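Local structure of conserved hypothetical protein (Deinococcus radiodurans, 2G40) at residues Asp62-Asp66 with Tyr67-Tyr71; Ile94-Ala97 with Gly98-Ala101. The protein may take part in the use of L-lactate as a homodimeric member of the LutC/YkgG family, though its precise role is not established. One frame throughout, in Å; residues are numbered along the deposited sequence.

Interaction 1 (Asp62-Asp66 with Tyr67-Tyr71)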
ATOM      1  N   ASP A  62     -19.529   9.058   6.839  1.00 13.53           N
ATOM      2  CA  ASP A  62     -19.587   8.495   8.188  1.00 14.66           C
ATOM      3  C   ASP A  62     -18.355   7.643   8.470  1.00 14.44           C
ATOM      4  O   ASP A  62     -17.798   7.689   9.538  1.00 15.02           O
ATOM      5  CB  ASP A  62     -20.807   7.613   8.376  1.00 16.23           C
ATOM      6  CG  ASP A  62     -22.113   8.379   8.332  1.00 22.22           C
ATOM      7  OD1 ASP A  62     -22.080   9.620   8.353  1.00 22.21           O
ATOM      8  OD2 ASP A  62     -23.183   7.731   8.291  1.00 22.15           O
ATOM      9  N   ARG A  63     -17.970   6.834   7.494  1.00 14.56           N
ATOM     10  CA  ARG A  63     -16.857   5.907   7.706  1.00 17.23           C
ATOM     11  C   ARG A  63     -15.528   6.655   7.764  1.00 18.11           C
ATOM     12  O   ARG A  63     -14.645   6.279   8.533  1.00 18.76           O
ATOM     13  CB  ARG A  63     -16.826   4.818   6.621  1.00 17.00           C
ATOM     14  CG  ARG A  63     -17.980   3.824   6.650  1.00 18.74           C
ATOM     15  CD  ARG A  63     -18.005   2.956   7.914  1.00 21.59           C
ATOM     16  NE  ARG A  63     -18.745   3.614   8.984  1.00 32.67           N
ATOM     17  CZ  ARG A  63     -20.072   3.729   9.025  1.00 36.67           C
ATOM     18  NH1 ARG A  63     -20.830   3.228   8.047  1.00 44.52           N
ATOM     19  NH2 ARG A  63     -20.649   4.368  10.043  1.00 34.58           N
ATOM     20  N   ILE A  64     -15.391   7.712   6.961  1.00 16.35           N
ATOM     21  CA  ILE A  64     -14.175   8.529   6.958  1.00 19.37           C
ATOM     22  C   ILE A  64     -14.081   9.292   8.275  1.00 19.21           C
ATOM     23  O   ILE A  64     -13.031   9.363   8.875  1.00 21.46           O
ATOM     24  CB  ILE A  64     -14.173   9.511   5.776  1.00 17.88           C
ATOM     25  CG1 ILE A  64     -14.013   8.742   4.463  1.00 15.04           C
ATOM     26  CG2 ILE A  64     -13.090  10.562   5.935  1.00 22.19           C
ATOM     27  CD1 ILE A  64     -12.740   7.982   4.254  1.00 19.09           C
ATOM     28  N   LEU A  65     -15.197   9.853   8.726  1.00 19.11           N
ATOM     29  CA  LEU A  65     -15.208  10.545  10.004  1.00 21.54           C
ATOM     30  C   LEU A  65     -14.868   9.588  11.160  1.00 23.25           C
ATOM     31  O   LEU A  65     -14.124   9.969  12.072  1.00 23.01           O
ATOM     32  CB  LEU A  65     -16.531  11.285  10.228  1.00 20.53           C
ATOM     33  CG  LEU A  65     -16.771  12.463   9.268  1.00 22.45           C
ATOM     34  CD1 LEU A  65     -18.192  12.997   9.453  1.00 23.98           C
ATOM     35  CD2 LEU A  65     -15.733  13.576   9.437  1.00 21.62           C
ATOM     36  N   ASP A  66     -15.378   8.354  11.120  1.00 26.02           N
ATOM     37  CA  ASP A  66     -15.086   7.376  12.189  1.00 29.79           C
ATOM     38  C   ASP A  66     -13.614   6.963  12.222  1.00 32.51           C
ATOM     39  O   ASP A  66     -13.100   6.624  13.287  1.00 38.70           O
ATOM     40  CB  ASP A  66     -15.930   6.110  12.047  1.00 30.12           C
ATOM     41  CG  ASP A  66     -17.399   6.348  12.304  1.00 34.58           C
ATOM     42  OD1 ASP A  66     -17.750   7.355  12.950  1.00 41.57           O
ATOM     43  OD2 ASP A  66     -18.208   5.519  11.834  1.00 49.24           O
ATOM     44  N   TYR A  67     -12.981   6.956  11.054  1.00 34.42           N
ATOM     45  CA  TYR A  67     -11.520   6.769  10.852  1.00 33.36           C
ATOM     46  C   TYR A  67     -10.723   7.868  11.579  1.00 32.53           C
ATOM     47  O   TYR A  67      -9.522   7.709  11.809  1.00 34.16           O
ATOM     48  CB  TYR A  67     -11.257   6.819   9.324  1.00 36.07           C
ATOM     49  CG  TYR A  67      -9.891   6.496   8.732  1.00 37.81           C
ATOM     50  CD1 TYR A  67      -8.909   5.794   9.430  1.00 46.28           C
ATOM     51  CD2 TYR A  67      -9.613   6.862   7.414  1.00 44.98           C
ATOM     52  CE1 TYR A  67      -7.664   5.496   8.832  1.00 46.18           C
ATOM     53  CE2 TYR A  67      -8.383   6.564   6.809  1.00 46.83           C
ATOM     54  CZ  TYR A  67      -7.409   5.886   7.517  1.00 48.18           C
ATOM     55  OH  TYR A  67      -6.198   5.606   6.888  1.00 44.44           O
ATOM     56  N   GLY A  68     -11.382   8.972  11.942  1.00 28.46           N
ATOM     57  CA  GLY A  68     -10.705  10.144  12.508  1.00 27.45           C
ATOM     58  C   GLY A  68     -10.161  11.111  11.458  1.00 24.62           C
ATOM     59  O   GLY A  68      -9.357  11.997  11.758  1.00 22.07           O
ATOM     60  N   ALA A  69     -10.642  10.995  10.230  1.00 21.01           N
ATOM     61  CA  ALA A  69     -10.204  11.898   9.185  1.00 21.60           C
ATOM     62  C   ALA A  69     -11.119  13.107   9.106  1.00 20.67           C
ATOM     63  O   ALA A  69     -12.256  13.077   9.603  1.00 19.78           O
ATOM     64  CB  ALA A  69     -10.163  11.189   7.868  1.00 24.09           C
ATOM     65  N   ALA A  70     -10.622  14.168   8.481  1.00 18.10           N
ATOM     66  CA  ALA A  70     -11.468  15.289   8.115  1.00 17.96           C
ATOM     67  C   ALA A  70     -12.141  14.981   6.790  1.00 16.23           C
ATOM     68  O   ALA A  70     -11.624  14.216   5.983  1.00 14.89           O
ATOM     69  CB  ALA A  70     -10.694  16.578   8.031  1.00 19.66           C
ATOM     70  N   TYR A  71     -13.337  15.535   6.604  1.00 16.07           N
ATOM     71  CA  TYR A  71     -14.130  15.278   5.417  1.00 16.51           C
ATOM     72  C   TYR A  71     -14.881  16.537   4.993  1.00 18.01           C
ATOM     73  O   TYR A  71     -15.508  17.196   5.817  1.00 18.94           O
ATOM     74  CB  TYR A  71     -15.142  14.158   5.685  1.00 18.48           C
ATOM     75  CG  TYR A  71     -16.000  13.781   4.491  1.00 14.53           C
ATOM     76  CD1 TYR A  71     -17.165  14.481   4.199  1.00 20.18           C
ATOM     77  CD2 TYR A  71     -15.683  12.703   3.700  1.00 18.69           C
ATOM     78  CE1 TYR A  71     -17.961  14.139   3.116  1.00 20.47           C
ATOM     79  CE2 TYR A  71     -16.479  12.355   2.607  1.00 23.20           C
ATOM     80  CZ  TYR A  71     -17.623  13.077   2.336  1.00 19.82           C
ATOM     81  OH  TYR A  71     -18.416  12.718   1.265  1.00 21.10           O
TER
HETATM   82  O   HOH W   1     -13.092  12.375  12.162  1.00 22.36           O

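Interaction 2 (Ile94-Ala97 with Gly98-Ala101)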
ATOM      1  N   ILE A  94       3.349  18.519  -1.152  1.00 15.04           N
ATOM      2  CA  ILE A  94       3.872  17.689  -2.237  1.00 14.73           C
ATOM      3  C   ILE A  94       2.772  17.456  -3.246  1.00 15.03           C
ATOM      4  O   ILE A  94       1.697  17.004  -2.876  1.00 11.90           O
ATOM      5  CB  ILE A  94       4.338  16.335  -1.706  1.00 14.26           C
ATOM      6  CG1 ILE A  94       5.497  16.514  -0.745  1.00 13.82           C
ATOM      7  CG2 ILE A  94       4.762  15.407  -2.847  1.00 17.71           C
ATOM      8  CD1 ILE A  94       5.585  15.373   0.281  1.00 20.50           C
ATOM      9  N   VAL A  95       3.041  17.764  -4.509  1.00 13.92           N
ATOM     10  CA  VAL A  95       2.026  17.728  -5.551  1.00 14.74           C
ATOM     11  C   VAL A  95       2.503  16.803  -6.663  1.00 17.59           C
ATOM     12  O   VAL A  95       3.413  17.152  -7.405  1.00 17.41           O
ATOM     13  CB  VAL A  95       1.728  19.153  -6.097  1.00 14.65           C
ATOM     14  CG1 VAL A  95       0.634  19.131  -7.159  1.00 17.29           C
ATOM     15  CG2 VAL A  95       1.277  20.055  -4.957  1.00 12.61           C
ATOM     16  N   PRO A  96       1.911  15.605  -6.755  1.00 18.68           N
ATOM     17  CA  PRO A  96       2.181  14.711  -7.878  1.00 17.58           C
ATOM     18  C   PRO A  96       1.926  15.386  -9.223  1.00 14.81           C
ATOM     19  O   PRO A  96       1.038  16.229  -9.355  1.00 14.84           O
ATOM     20  CB  PRO A  96       1.167  13.587  -7.677  1.00 17.70           C
ATOM     21  CG  PRO A  96       0.911  13.576  -6.201  1.00 18.25           C
ATOM     22  CD  PRO A  96       0.955  15.013  -5.810  1.00 16.88           C
ATOM     23  N   ALA A  97       2.720  14.994 -10.212  1.00 17.79           N
ATOM     24  CA  ALA A  97       2.757  15.631 -11.528  1.00 17.49           C
ATOM     25  C   ALA A  97       1.387  15.687 -12.212  1.00 19.48           C
ATOM     26  O   ALA A  97       1.092  16.612 -12.978  1.00 20.14           O
ATOM     27  CB  ALA A  97       3.798  14.892 -12.429  1.00 20.35           C
ATOM     28  N   GLY A  98       0.535  14.711 -11.932  1.00 17.96           N
ATOM     29  CA  GLY A  98      -0.768  14.621 -12.586  1.00 17.71           C
ATOM     30  C   GLY A  98      -1.897  15.363 -11.919  1.00 18.86           C
ATOM     31  O   GLY A  98      -3.049  15.290 -12.372  1.00 19.58           O
ATOM     32  N   ILE A  99      -1.610  16.076 -10.833  1.00 19.56           N
ATOM     33  CA  ILE A  99      -2.641  16.897 -10.198  1.00 19.24           C
ATOM     34  C   ILE A  99      -2.980  18.029 -11.164  1.00 21.00           C
ATOM     35  O   ILE A  99      -2.073  18.733 -11.608  1.00 18.40           O
ATOM     36  CB  ILE A  99      -2.130  17.466  -8.851  1.00 18.32           C
ATOM     37  CG1 ILE A  99      -2.039  16.352  -7.801  1.00 14.94           C
ATOM     38  CG2 ILE A  99      -2.986  18.640  -8.362  1.00 19.05           C
ATOM     39  CD1 ILE A  99      -3.366  15.771  -7.362  1.00 22.43           C
ATOM     40  N   PRO A 100      -4.274  18.209 -11.507  1.00 21.23           N
ATOM     41  CA  PRO A 100      -4.577  19.329 -12.400  1.00 21.25           C
ATOM     42  C   PRO A 100      -4.152  20.688 -11.836  1.00 21.89           C
ATOM     43  O   PRO A 100      -4.443  21.003 -10.696  1.00 18.92           O
ATOM     44  CB  PRO A 100      -6.097  19.251 -12.576  1.00 23.25           C
ATOM     45  CG  PRO A 100      -6.476  17.864 -12.169  1.00 24.87           C
ATOM     46  CD  PRO A 100      -5.466  17.413 -11.170  1.00 21.34           C
ATOM     47  N   ALA A 101      -3.477  21.495 -12.653  1.00 22.22           N
ATOM     48  CA  ALA A 101      -3.101  22.864 -12.258  1.00 23.68           C
ATOM     49  C   ALA A 101      -4.210  23.667 -11.550  1.00 23.58           C
ATOM     50  O   ALA A 101      -3.928  24.364 -10.584  1.00 23.94           O
ATOM     51  CB  ALA A 101      -2.601  23.640 -13.466  1.00 25.38           C
TER
HETATM   52  O   HOH W   2       0.412  19.227 -11.344  1.00 26.92           O
HETATM   53  O   HOH W   3      -1.561  18.183 -14.611  1.00 42.76           O

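Interaction 1 (Asp62-Asp66 with Tyr67-Tyr71)
Ile64 and Tyr71 meet because each sends a branch opposite its own backbone N: CG2 in Ile64, the ring carbon CG in Tyr71 (chi1 -178°). Ile64 CG2 comes to the edge of the Tyr71 ring, near its plane, 4.0 Å from CD2. The same methyl lies 3.6 Å from Ala69 CB. Leu65 crosses Tyr71 at about a right angle and sets its CD2 3.8 Å from Tyr71 CB. Here the chain leaves helix 53-66. Gly68 takes a positive phi (86°), and two bonds run back into the last helical turn, which is a Schellman motif. The longer one joins Ala69 N to Ile64 O at 3.2 Å. Inside it, Gly68 N reaches Leu65 O at 2.9 Å. One residue before Gly68, Tyr67 N still makes an i to i-4 helical bond to Arg63 O. A water donates to both Leu65 O, at 2.6 Å, and Ala69 O, and so bridges the helix end to the outgoing chain. On the helix surface Arg63 NH2 forms a salt bridge with Asp66 OD2 at 3.2 Å, the carboxylate oxygen lying at the guanidinium edge and in its plane. Beyond the turn the chain enters strand 70-74. Ala70 pairs there with Leu218 and Val220 of strand 217-223, and Ile64 packs on Val220.

Interaction 2 (Ile94-Ala97 with Gly98-Ala101)
Ile99 closes a type I beta turn that runs from Pro96 to Ile99, with Ala97 and Gly98 as its two central residues. The turn lies just past strand 92-94 of the parallel sheet. One backbone bond closes it, Ile99 N to Pro96 O, 3.0 Å long and nearly straight at 168°. Gly98, in the third position, adds backbone contact alone. Its N is as near to Pro96 O as Ile99 N is, but its N-H does not point at that oxygen. Ala97, in the second position, is on the exposed side of the turn, and its CB touches Gly98 N. The Ile99 side chain folds back over Val95 and Pro96. Its CB and CG1 each lie 3.4 Å from Pro96 O. CG1, beside the backbone N at chi1 -72°, also leans on the Pro96 ring, 3.8 Å from CD. CG2 turns to Val95, whose CG1 sits 3.6 Å from Ile99 CB. Val95 and Ile99 cross at about a right angle, and both also touch Leu104. Ile99 reaches Leu129 of strand 127-130 as well. One water donates to Ile99 O at 2.5 Å and to Ala97 O at 3.2 Å; a second donates to Ile99 O and only weakly to Ala97 O.

Interactions 1 and 2 are both local turns, one closing before the other opens along the chain. Their centres are 24 Å apart, on opposite sides of the chain's centre, and they do not touch. Both adjoin the same parallel sheet. Residues 62-71 lead from a helix into strand 70-74, one of the two outermost strands of that sheet, whereas residues 94-101 leave strand 92-94, which lies between strands 127-130 and 109-111. Interaction 1 is the more exposed and carries a surface salt bridge. Interaction 2 is mostly buried, and the side chains that meet there are apolar. Several backbone bonds close the helix end, against a single one in the beta turn. Water links carbonyls in both.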